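Local coordinates for ORF10 (Moritella marina, PDB 6RIW), which probably condenses acyl chains in polyunsaturated fatty acid synthesis, this chain being the ketosynthase-chain length factor didomain of a longer synthase, at residues Gly64-Phe69 against Asn90-Tyr95; Ile9-Leu12 against Ala18-Gln21; Met474-His477 against Asn483-Gln486; Gln486-Leu491 against Thr849-Asp854. All blocks are in the same frame, centred on the assembly; numbering follows the deposited sequence.

Contact 1: Gly64-Phe69 against Asn90-Tyr95; sequences GYISDF and NQWGLY
Phe-69 sits between Trp-92 and Tyr-95 and meets each of them through a different part of its ring. Its loop, 64-69, lies against helix 88-104 and gives Ile-66 and Phe-69 to the contact. CG of Phe-69 is anti to the backbone N (chi1 176°), which places the ring between the two helix aromatics. With Trp-92, Phe-69 offers its face in an offset edge-to-face stack. The five-membered ring of Trp-92 turns its edge to that face, and the two planes are almost perpendicular at 83°. The centroids lie 5.3 Å apart in this Phe-69 and Trp-92 pair. The closest carbons here are Phe-69 CE2 and Trp-92 CD1 at 3.7 Å.

With Tyr-95, Phe-69 is the edge partner. Its CE1 stands 3.7 Å above the centre of the Tyr-95 ring, and its CZ reaches Tyr-95 CG at 3.6 Å. The Tyr-95 hydroxyl is hydrogen-bonded to the backbone O of Gln-17, which fixes the far end of that ring.

Ile-66 covers the other half of the indole. Its CG1 lies over the face of the six-membered ring, 3.9 Å from the Trp-92 ring centroid, as a CH-pi contact. Ile-66 CB also touches Trp-92 CZ2 at 3.6 Å.

Leu-12 of strand 4-12 packs on Ile-66, Phe-69 and Trp-92 alike. Phe-69, Trp-92 and Tyr-95 form an aromatic cluster. It fastens the loop after strand 62-64 to a helix beside the sheet in the first thiolase-like ketosynthase domain.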
loop_
_atom_site.group_PDB
_atom_site.type_symbol
_atom_site.label_atom_id
_atom_site.label_comp_id
_atom_site.label_asym_id
_atom_site.label_seq_id
_atom_site.Cartn_x
_atom_site.Cartn_y
_atom_site.Cartn_z
ATOM N N GLY A 64 18.007 9.744 -4.477
ATOM C CA GLY A 64 18.237 8.984 -5.684
ATOM C C GLY A 64 17.032 9.135 -6.587
ATOM O O GLY A 64 15.969 8.605 -6.268
ATOM N N TYR A 65 17.159 9.873 -7.689
ATOM C CA TYR A 65 16.009 10.167 -8.535
ATOM C C TYR A 65 16.169 9.542 -9.908
ATOM O O TYR A 65 17.280 9.229 -10.352
ATOM C CB TYR A 65 15.785 11.676 -8.673
ATOM C CG TYR A 65 15.579 12.294 -7.321
ATOM C CD1 TYR A 65 14.425 12.030 -6.593
ATOM C CD2 TYR A 65 16.557 13.108 -6.753
ATOM C CE1 TYR A 65 14.243 12.579 -5.340
ATOM C CE2 TYR A 65 16.384 13.665 -5.507
ATOM C CZ TYR A 65 15.225 13.398 -4.802
ATOM O OH TYR A 65 15.057 13.947 -3.547
ATOM N N ILE A 66 15.024 9.339 -10.556
ATOM C CA ILE A 66 14.954 8.818 -11.918
ATOM C C ILE A 66 14.933 10.030 -12.833
ATOM O O ILE A 66 13.943 10.762 -12.870
ATOM C CB ILE A 66 13.707 7.950 -12.144
ATOM C CG1 ILE A 66 13.670 6.764 -11.176
ATOM C CG2 ILE A 66 13.635 7.465 -13.605
ATOM C CD1 ILE A 66 14.979 5.949 -11.166
ATOM N N SER A 67 16.015 10.243 -13.576
ATOM C CA SER A 67 16.131 11.393 -14.462
ATOM C C SER A 67 16.079 10.937 -15.913
ATOM O O SER A 67 16.631 9.886 -16.260
ATOM C CB SER A 67 17.434 12.148 -14.207
ATOM O OG SER A 67 17.471 12.606 -12.863
ATOM N N ASP A 68 15.389 11.722 -16.747
ATOM C CA ASP A 68 15.460 11.583 -18.206
ATOM C C ASP A 68 14.998 10.207 -18.684
ATOM O O ASP A 68 15.552 9.633 -19.626
ATOM C CB ASP A 68 16.875 11.890 -18.699
ATOM C CG ASP A 68 17.342 13.273 -18.266
ATOM O OD1 ASP A 68 16.565 14.242 -18.452
ATOM O OD2 ASP A 68 18.460 13.392 -17.717
ATOM N N PHE A 69 13.985 9.658 -18.025
ATOM C CA PHE A 69 13.337 8.431 -18.478
ATOM C C PHE A 69 12.126 8.818 -19.320
ATOM O O PHE A 69 11.269 9.574 -18.861
ATOM C CB PHE A 69 12.904 7.552 -17.299
ATOM C CG PHE A 69 12.145 6.320 -17.717
ATOM C CD1 PHE A 69 12.813 5.227 -18.255
ATOM C CD2 PHE A 69 10.759 6.264 -17.599
ATOM C CE1 PHE A 69 12.115 4.085 -18.649
ATOM C CE2 PHE A 69 10.048 5.135 -17.988
ATOM C CZ PHE A 69 10.733 4.036 -18.520
ATOM N N ASN A 90 2.826 4.063 -12.422
ATOM C CA ASN A 90 2.354 3.019 -13.324
ATOM C C ASN A 90 3.355 2.759 -14.433
ATOM O O ASN A 90 3.610 1.597 -14.792
ATOM C CB ASN A 90 1.009 3.421 -13.925
ATOM C CG ASN A 90 -0.014 3.815 -12.866
ATOM O OD1 ASN A 90 -0.848 3.012 -12.476
ATOM N ND2 ASN A 90 0.057 5.051 -12.401
ATOM N N GLN A 91 3.915 3.826 -15.007
ATOM C CA GLN A 91 4.776 3.655 -16.176
ATOM C C GLN A 91 6.069 2.942 -15.809
ATOM O O GLN A 91 6.559 2.097 -16.573
ATOM C CB GLN A 91 5.072 5.011 -16.800
ATOM C CG GLN A 91 3.793 5.668 -17.356
ATOM C CD GLN A 91 4.074 6.923 -18.136
ATOM O OE1 GLN A 91 5.137 7.522 -18.003
ATOM N NE2 GLN A 91 3.112 7.333 -18.968
ATOM N N TRP A 92 6.648 3.280 -14.655
ATOM C CA TRP A 92 7.875 2.603 -14.252
ATOM C C TRP A 92 7.623 1.121 -13.998
ATOM O O TRP A 92 8.457 0.281 -14.341
ATOM C CB TRP A 92 8.465 3.257 -13.008
ATOM C CG TRP A 92 8.933 4.659 -13.205
ATOM C CD1 TRP A 92 9.040 5.349 -14.387
ATOM C CD2 TRP A 92 9.348 5.558 -12.177
ATOM N NE1 TRP A 92 9.497 6.618 -14.151
ATOM C CE2 TRP A 92 9.705 6.770 -12.802
ATOM C CE3 TRP A 92 9.456 5.453 -10.786
ATOM C CZ2 TRP A 92 10.138 7.888 -12.078
ATOM C CZ3 TRP A 92 9.902 6.557 -10.064
ATOM C CH2 TRP A 92 10.244 7.757 -10.717
ATOM N N GLY A 93 6.485 0.782 -13.376
ATOM C CA GLY A 93 6.155 -0.623 -13.157
ATOM C C GLY A 93 5.909 -1.384 -14.449
ATOM O O GLY A 93 6.331 -2.536 -14.593
ATOM N N LEU A 94 5.230 -0.751 -15.407
ATOM C CA LEU A 94 5.050 -1.371 -16.719
ATOM C C LEU A 94 6.390 -1.570 -17.427
ATOM O O LEU A 94 6.636 -2.620 -18.044
ATOM C CB LEU A 94 4.127 -0.500 -17.569
ATOM C CG LEU A 94 2.677 -0.530 -17.089
ATOM C CD1 LEU A 94 1.894 0.592 -17.744
ATOM C CD2 LEU A 94 2.064 -1.893 -17.391
ATOM N N TYR A 95 7.262 -0.571 -17.353
ATOM C CA TYR A 95 8.578 -0.689 -17.979
ATOM C C TYR A 95 9.344 -1.910 -17.462
ATOM O O TYR A 95 9.814 -2.738 -18.254
ATOM C CB TYR A 95 9.381 0.588 -17.739
ATOM C CG TYR A 95 10.831 0.447 -18.199
ATOM C CD1 TYR A 95 11.138 0.465 -19.559
ATOM C CD2 TYR A 95 11.872 0.287 -17.289
ATOM C CE1 TYR A 95 12.444 0.331 -20.002
ATOM C CE2 TYR A 95 13.214 0.140 -17.732
ATOM C CZ TYR A 95 13.475 0.176 -19.095
ATOM O OH TYR A 95 14.756 0.036 -19.579
#

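Contact 2: Ile9-Leu12 against Ala18-Gln21; sequences IANL and APDQ
Ala-18 faces Asn-11 across a tight strand-loop-helix connection, in which strand 4-12 leads through a short loop into helix 19-27. The CA atoms of Asn-11 and Ala-18 are 5.5 Å apart, the closest pair of CA atoms across the contact. Ala-18 holds the N-cap position of the helix. Its CB points away from the strand, so its backbone does the touching. The backbone N of Ala-18 is buried here and has no partner in the model. The Asn-11 amide ends beside the Ala-18 carbonyl and the Pro-19 ring, but its modelled orientation is doubtful.

Pro-19 opens the helix and carries most of the apolar contact. Its CG lies 4.3 Å from Ala-10 CA, and the ring rests on the strand backbone. The Ile-9 side chain adds a looser touch, with CG2 4.4 Å from Pro-19 CG. Beyond this, Ile-9 packs on helix 374-387.

Asp-20 and Gln-21 continue the first turn and do not touch the strand segment. Asp-20 OD1 takes a weak bond from Gln-21 N. Gln-21 folds back to its own loop, where OE1 accepts a hydrogen bond from Gln-17 N. The hold on the strand therefore stays with Pro-19, whose CG is 3.7 Å from the carbonyl O of Ile-9.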
loop_
_atom_site.group_PDB
_atom_site.type_symbol
_atom_site.label_atom_id
_atom_site.label_comp_id
_atom_site.label_asym_id
_atom_site.label_seq_id
_atom_site.Cartn_x
_atom_site.Cartn_y
_atom_site.Cartn_z
ATOM N N ILE A 9 15.249 -10.407 -15.014
ATOM C CA ILE A 9 15.454 -9.288 -14.091
ATOM C C ILE A 9 15.347 -7.993 -14.869
ATOM O O ILE A 9 15.784 -7.915 -16.024
ATOM C CB ILE A 9 16.834 -9.348 -13.394
ATOM C CG1 ILE A 9 17.072 -10.702 -12.729
ATOM C CG2 ILE A 9 16.985 -8.217 -12.374
ATOM C CD1 ILE A 9 18.318 -10.756 -11.856
ATOM N N ALA A 10 14.781 -6.962 -14.232
ATOM C CA ALA A 10 14.794 -5.634 -14.828
ATOM C C ALA A 10 14.852 -4.588 -13.724
ATOM O O ALA A 10 14.424 -4.822 -12.587
ATOM C CB ALA A 10 13.581 -5.413 -15.727
ATOM N N ASN A 11 15.366 -3.413 -14.079
ATOM C CA ASN A 11 15.466 -2.341 -13.101
ATOM C C ASN A 11 15.276 -0.984 -13.755
ATOM O O ASN A 11 15.644 -0.766 -14.915
ATOM C CB ASN A 11 16.815 -2.344 -12.399
ATOM C CG ASN A 11 17.964 -2.134 -13.377
ATOM O OD1 ASN A 11 18.202 -2.986 -14.229
ATOM N ND2 ASN A 11 18.653 -0.992 -13.280
ATOM N N LEU A 12 14.730 -0.058 -12.968
ATOM C CA LEU A 12 14.775 1.372 -13.276
ATOM C C LEU A 12 15.215 2.013 -11.972
ATOM O O LEU A 12 14.399 2.240 -11.073
ATOM C CB LEU A 12 13.435 1.915 -13.776
ATOM C CG LEU A 12 13.405 3.385 -14.173
ATOM C CD1 LEU A 12 14.415 3.647 -15.301
ATOM C CD2 LEU A 12 11.981 3.741 -14.614
ATOM N N ALA A 18 18.812 -0.683 -16.959
ATOM C CA ALA A 18 19.018 -2.074 -17.341
ATOM C C ALA A 18 20.019 -2.681 -16.376
ATOM O O ALA A 18 20.802 -1.943 -15.770
ATOM C CB ALA A 18 19.525 -2.188 -18.790
ATOM N N PRO A 19 20.008 -4.007 -16.188
ATOM C CA PRO A 19 20.884 -4.594 -15.156
ATOM C C PRO A 19 22.371 -4.503 -15.477
ATOM O O PRO A 19 23.180 -4.341 -14.556
ATOM C CB PRO A 19 20.409 -6.056 -15.076
ATOM C CG PRO A 19 18.994 -6.026 -15.593
ATOM C CD PRO A 19 19.002 -4.972 -16.669
ATOM N N ASP A 20 22.768 -4.622 -16.747
ATOM C CA ASP A 20 24.199 -4.551 -17.053
ATOM C C ASP A 20 24.738 -3.138 -16.845
ATOM O O ASP A 20 25.886 -2.954 -16.420
ATOM C CB ASP A 20 24.454 -5.028 -18.482
ATOM C CG ASP A 20 23.796 -4.130 -19.526
ATOM O OD1 ASP A 20 22.871 -3.356 -19.168
ATOM O OD2 ASP A 20 24.203 -4.194 -20.709
ATOM N N GLN A 21 23.928 -2.123 -17.145
ATOM C CA GLN A 21 24.322 -0.745 -16.853
ATOM C C GLN A 21 24.488 -0.524 -15.351
ATOM O O GLN A 21 25.464 0.089 -14.900
ATOM C CB GLN A 21 23.278 0.193 -17.452
ATOM C CG GLN A 21 23.449 1.668 -17.225
ATOM C CD GLN A 21 22.277 2.433 -17.843
ATOM O OE1 GLN A 21 21.221 1.845 -18.114
ATOM N NE2 GLN A 21 22.459 3.731 -18.080
#

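Contact 3: Met474-His477 against Asn483-Gln486; sequences MDSH and NLAQ
The carboxylate of Asp-475 meets the start of helix 484-492 through one oxygen. Leu-484 N donates to OD1 at 3.1 Å and comes nearly in line with the C-O bond, though the N-H itself is bent at 137°. The same OD1 takes a weak bond from Ser-476 N, so OD1 is shared by two backbone N-H groups, neither of them straight. OD2 is held by Asn-563 ND2, which fixes the rotation of the group. CG of Asp-475 is anti to the backbone N (chi1 -170°), which carries OD1 across to the helix. The N-terminal turn of the helix would probably stabilise the negative charge.

The amide of Asn-483 is the other flat group. Asn-483 is the N-cap, and its OD1 accepts from Gln-486 N at 2.9 Å in a nearly straight capping bond. Its CB touches Asp-475 OD1 at 3.8 Å. The main chains are also close here, with Ser-476 O 3.0 Å from Asn-483 CA.

Leu-484 has the most surface covered. Its side chain crosses that of Met-474 at a slant, with CD2 3.7 Å from Met-474 O. CD1 and CD2 of Leu-484 each lie 4.1 Å from Met-474 CB. Ser-476 OG packs on Leu-484 CA at 3.5 Å; it is buried and has no polar partner in the model.

Strand 469-478 pairs with strand 741-752 next to the contact. Helix 552-567 covers strand 469-478 on the Asp-475 side, through Val-560, while Ile-847 of helix 841-854 packs on both Met-474 and Leu-484.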
loop_
_atom_site.group_PDB
_atom_site.type_symbol
_atom_site.label_atom_id
_atom_site.label_comp_id
_atom_site.label_asym_id
_atom_site.label_seq_id
_atom_site.Cartn_x
_atom_site.Cartn_y
_atom_site.Cartn_z
ATOM N N MET A 474 -14.443 -11.781 15.127
ATOM C CA MET A 474 -14.878 -10.723 14.213
ATOM C C MET A 474 -15.187 -9.453 14.999
ATOM O O MET A 474 -15.634 -9.508 16.154
ATOM C CB MET A 474 -16.133 -11.105 13.401
ATOM C CG MET A 474 -16.079 -12.432 12.641
ATOM S SD MET A 474 -17.336 -12.623 11.361
ATOM C CE MET A 474 -18.846 -12.617 12.306
ATOM N N ASP A 475 -14.987 -8.304 14.344
ATOM C CA ASP A 475 -15.557 -7.042 14.817
ATOM C C ASP A 475 -15.783 -6.127 13.617
ATOM O O ASP A 475 -15.153 -6.283 12.570
ATOM C CB ASP A 475 -14.681 -6.353 15.867
ATOM C CG ASP A 475 -15.401 -5.162 16.550
ATOM O OD1 ASP A 475 -16.640 -5.215 16.769
ATOM O OD2 ASP A 475 -14.726 -4.156 16.856
ATOM N N SER A 476 -16.691 -5.167 13.782
ATOM C CA SER A 476 -17.085 -4.319 12.667
ATOM C C SER A 476 -17.470 -2.936 13.168
ATOM O O SER A 476 -18.100 -2.796 14.220
ATOM C CB SER A 476 -18.259 -4.940 11.911
ATOM O OG SER A 476 -19.385 -5.054 12.772
ATOM N N HIS A 477 -17.145 -1.926 12.378
ATOM C CA HIS A 477 -17.562 -0.547 12.648
ATOM C C HIS A 477 -17.922 0.079 11.298
ATOM O O HIS A 477 -17.043 0.564 10.577
ATOM C CB HIS A 477 -16.449 0.196 13.367
ATOM C CG HIS A 477 -16.844 1.556 13.842
ATOM N ND1 HIS A 477 -16.153 2.219 14.832
ATOM C CD2 HIS A 477 -17.848 2.380 13.466
ATOM C CE1 HIS A 477 -16.714 3.396 15.042
ATOM N NE2 HIS A 477 -17.745 3.522 14.229
ATOM N N ASN A 483 -20.106 -1.675 16.486
ATOM C CA ASN A 483 -19.471 -2.932 16.863
ATOM C C ASN A 483 -20.249 -4.084 16.238
ATOM O O ASN A 483 -21.301 -3.896 15.620
ATOM C CB ASN A 483 -19.362 -3.085 18.399
ATOM C CG ASN A 483 -20.722 -3.023 19.095
ATOM O OD1 ASN A 483 -21.709 -3.518 18.583
ATOM N ND2 ASN A 483 -20.763 -2.404 20.279
ATOM N N LEU A 484 -19.722 -5.293 16.430
ATOM C CA LEU A 484 -20.321 -6.463 15.800
ATOM C C LEU A 484 -21.766 -6.671 16.252
ATOM O O LEU A 484 -22.627 -7.035 15.444
ATOM C CB LEU A 484 -19.469 -7.701 16.110
ATOM C CG LEU A 484 -19.865 -8.943 15.317
ATOM C CD1 LEU A 484 -19.462 -8.787 13.860
ATOM C CD2 LEU A 484 -19.229 -10.193 15.900
ATOM N N ALA A 485 -22.045 -6.484 17.548
ATOM C CA ALA A 485 -23.406 -6.702 18.049
ATOM C C ALA A 485 -24.408 -5.778 17.364
ATOM O O ALA A 485 -25.502 -6.209 16.972
ATOM C CB ALA A 485 -23.445 -6.510 19.576
ATOM N N GLN A 486 -24.032 -4.512 17.174
ATOM C CA GLN A 486 -24.915 -3.551 16.517
ATOM C C GLN A 486 -25.095 -3.875 15.038
ATOM O O GLN A 486 -26.193 -3.739 14.490
ATOM C CB GLN A 486 -24.360 -2.132 16.704
ATOM C CG GLN A 486 -24.529 -1.579 18.120
ATOM C CD GLN A 486 -23.834 -0.225 18.304
ATOM O OE1 GLN A 486 -23.738 0.563 17.363
ATOM N NE2 GLN A 486 -23.351 0.044 19.517
#

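Contact 4: Gln486-Leu491 against Thr849-Asp854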
loop_
_atom_site.group_PDB
_atom_site.type_symbol
_atom_site.label_atom_id
_atom_site.label_comp_id
_atom_site.label_asym_id
_atom_site.label_seq_id
_atom_site.Cartn_x
_atom_site.Cartn_y
_atom_site.Cartn_z
ATOM N N GLN A 486 -24.032 -4.512 17.174
ATOM C CA GLN A 486 -24.915 -3.551 16.517
ATOM C C GLN A 486 -25.095 -3.875 15.038
ATOM O O GLN A 486 -26.193 -3.739 14.490
ATOM C CB GLN A 486 -24.360 -2.132 16.704
ATOM C CG GLN A 486 -24.529 -1.579 18.120
ATOM C CD GLN A 486 -23.834 -0.225 18.304
ATOM O OE1 GLN A 486 -23.738 0.563 17.363
ATOM N NE2 GLN A 486 -23.351 0.044 19.517
ATOM N N PHE A 487 -24.024 -4.313 14.373
ATOM C CA PHE A 487 -24.139 -4.731 12.979
ATOM C C PHE A 487 -25.061 -5.944 12.851
ATOM O O PHE A 487 -25.889 -6.019 11.935
ATOM C CB PHE A 487 -22.730 -5.044 12.455
ATOM C CG PHE A 487 -22.608 -5.174 10.935
ATOM C CD1 PHE A 487 -23.272 -4.315 10.069
ATOM C CD2 PHE A 487 -21.770 -6.139 10.403
ATOM C CE1 PHE A 487 -23.119 -4.434 8.698
ATOM C CE2 PHE A 487 -21.611 -6.282 9.024
ATOM C CZ PHE A 487 -22.288 -5.428 8.167
ATOM N N LYS A 488 -24.908 -6.918 13.744
ATOM C CA LYS A 488 -25.763 -8.105 13.689
ATOM C C LYS A 488 -27.234 -7.715 13.794
ATOM O O LYS A 488 -28.074 -8.164 13.008
ATOM C CB LYS A 488 -25.361 -9.062 14.813
ATOM C CG LYS A 488 -26.048 -10.438 14.765
ATOM C CD LYS A 488 -25.593 -11.290 15.976
ATOM C CE LYS A 488 -26.354 -12.615 16.050
ATOM N NZ LYS A 488 -25.881 -13.450 17.196
ATOM N N THR A 489 -27.552 -6.859 14.757
ATOM C CA THR A 489 -28.933 -6.403 14.944
ATOM C C THR A 489 -29.432 -5.622 13.738
ATOM O O THR A 489 -30.558 -5.826 13.266
ATOM C CB THR A 489 -29.002 -5.532 16.186
ATOM O OG1 THR A 489 -28.652 -6.328 17.318
ATOM C CG2 THR A 489 -30.396 -4.950 16.364
ATOM N N LEU A 490 -28.604 -4.708 13.230
ATOM C CA LEU A 490 -28.950 -3.981 12.015
ATOM C C LEU A 490 -29.333 -4.930 10.884
ATOM O O LEU A 490 -30.355 -4.738 10.213
ATOM C CB LEU A 490 -27.762 -3.090 11.617
ATOM C CG LEU A 490 -27.982 -2.169 10.417
ATOM C CD1 LEU A 490 -28.557 -0.856 10.891
ATOM C CD2 LEU A 490 -26.653 -1.932 9.689
ATOM N N LEU A 491 -28.501 -5.947 10.622
ATOM C CA LEU A 491 -28.759 -6.827 9.489
ATOM C C LEU A 491 -30.019 -7.651 9.708
ATOM O O LEU A 491 -30.811 -7.852 8.778
ATOM C CB LEU A 491 -27.560 -7.751 9.273
ATOM C CG LEU A 491 -26.291 -7.006 8.894
ATOM C CD1 LEU A 491 -25.089 -7.986 8.953
ATOM C CD2 LEU A 491 -26.472 -6.430 7.502
ATOM N N THR A 849 -22.287 -12.354 5.920
ATOM C CA THR A 849 -22.527 -13.755 5.581
ATOM C C THR A 849 -22.173 -14.667 6.747
ATOM O O THR A 849 -22.931 -15.592 7.080
ATOM C CB THR A 849 -21.722 -14.122 4.339
ATOM O OG1 THR A 849 -22.118 -13.289 3.240
ATOM C CG2 THR A 849 -21.912 -15.590 3.956
ATOM N N ALA A 850 -21.030 -14.414 7.397
ATOM C CA ALA A 850 -20.655 -15.229 8.554
ATOM C C ALA A 850 -21.658 -15.091 9.698
ATOM O O ALA A 850 -21.970 -16.080 10.369
ATOM C CB ALA A 850 -19.253 -14.856 9.031
ATOM N N LEU A 851 -22.176 -13.877 9.942
ATOM C CA LEU A 851 -23.171 -13.717 11.010
ATOM C C LEU A 851 -24.450 -14.482 10.686
ATOM O O LEU A 851 -25.032 -15.127 11.570
ATOM C CB LEU A 851 -23.473 -12.232 11.258
ATOM C CG LEU A 851 -22.405 -11.334 11.922
ATOM C CD1 LEU A 851 -22.809 -9.839 11.883
ATOM C CD2 LEU A 851 -22.096 -11.751 13.376
ATOM N N LEU A 852 -24.902 -14.433 9.426
ATOM C CA LEU A 852 -26.111 -15.152 9.031
ATOM C C LEU A 852 -25.936 -16.654 9.180
ATOM O O LEU A 852 -26.834 -17.343 9.668
ATOM C CB LEU A 852 -26.474 -14.837 7.580
ATOM C CG LEU A 852 -27.039 -13.446 7.264
ATOM C CD1 LEU A 852 -27.520 -13.410 5.803
ATOM C CD2 LEU A 852 -28.164 -13.068 8.220
ATOM N N LEU A 853 -24.798 -17.180 8.729
ATOM C CA LEU A 853 -24.520 -18.606 8.878
ATOM C C LEU A 853 -24.340 -19.018 10.335
ATOM O O LEU A 853 -24.741 -20.127 10.712
ATOM C CB LEU A 853 -23.283 -18.970 8.068
ATOM C CG LEU A 853 -23.497 -18.904 6.560
ATOM C CD1 LEU A 853 -22.124 -18.941 5.897
ATOM C CD2 LEU A 853 -24.372 -20.035 6.063
ATOM N N ASP A 854 -23.756 -18.153 11.165
ATOM C CA ASP A 854 -23.645 -18.445 12.587
ATOM C C ASP A 854 -25.008 -18.569 13.262
ATOM O O ASP A 854 -25.124 -19.254 14.286
ATOM C CB ASP A 854 -22.834 -17.362 13.285
ATOM C CG ASP A 854 -22.472 -17.752 14.709
ATOM O OD1 ASP A 854 -21.895 -18.841 14.887
ATOM O OD2 ASP A 854 -22.772 -16.997 15.656
HETATM O O HOH W 1 -23.371 -14.513 15.454
#
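With CG anti to the carbonyl carbon (chi1 -71°) and chi2 extended at 171°, Leu-851 lays CD1 on helix 484-492, where Phe-487, Lys-488 and Leu-491 meet it. This methyl makes the closest contacts with all three residues. It lies 3.9 Å from Lys-488 CA, and the CB of the same lysine is almost as near. Phe-487 CD2 approaches Leu-851 CD1 at 4.1 Å. Leu-491 CD1 reaches the same methyl at 4.1 Å, its side chain running at about a right angle to that of Leu-851. Leu-491 CD1 also lies over the centre of the Phe-487 ring, 3.8 Å above its plane.

Lys-488 is fully extended past the apolar patch. Its NZ makes a weak hydrogen bond to a water, and this water donates to Asp-854 OD2 at 2.6 Å. The charged groups do not touch: Lys-488 NZ and Asp-854 OD2 are 5.0 Å apart. Asp-854 OD1 is taken by His-889 N.

The short helix axes pass 10.5 Å apart and cross steeply, at -76°. This is helix-on-helix packing in the second thiolase-like domain, probably the chain length factor. It joins a helix near that domain's start to helix 841-854 near its end.

From the N terminus, contact 2 comes first and closes the short loop between strand 4-12 and helix 19-27. Contact 1 closes a longer excursion, from the loop after strand 62-64 to helix 88-104. The two touch through Leu-12 in the first ketosynthase-like half. Contact 3 repeats the short strand-to-helix closure in the second half; the centres of contacts 2 and 3 are about 49 Å apart. Contacts 2, 1 and 3 follow in series and none encloses another. Contact 4 starts at the shared Gln-486, where contact 3 ends, and reaches helix 841-854 across 357 intervening residues. Met-474 and Leu-484 touch Leu-851. Contacts 1 and 2 lie on the opposite side of the chain's centre from contacts 3 and 4.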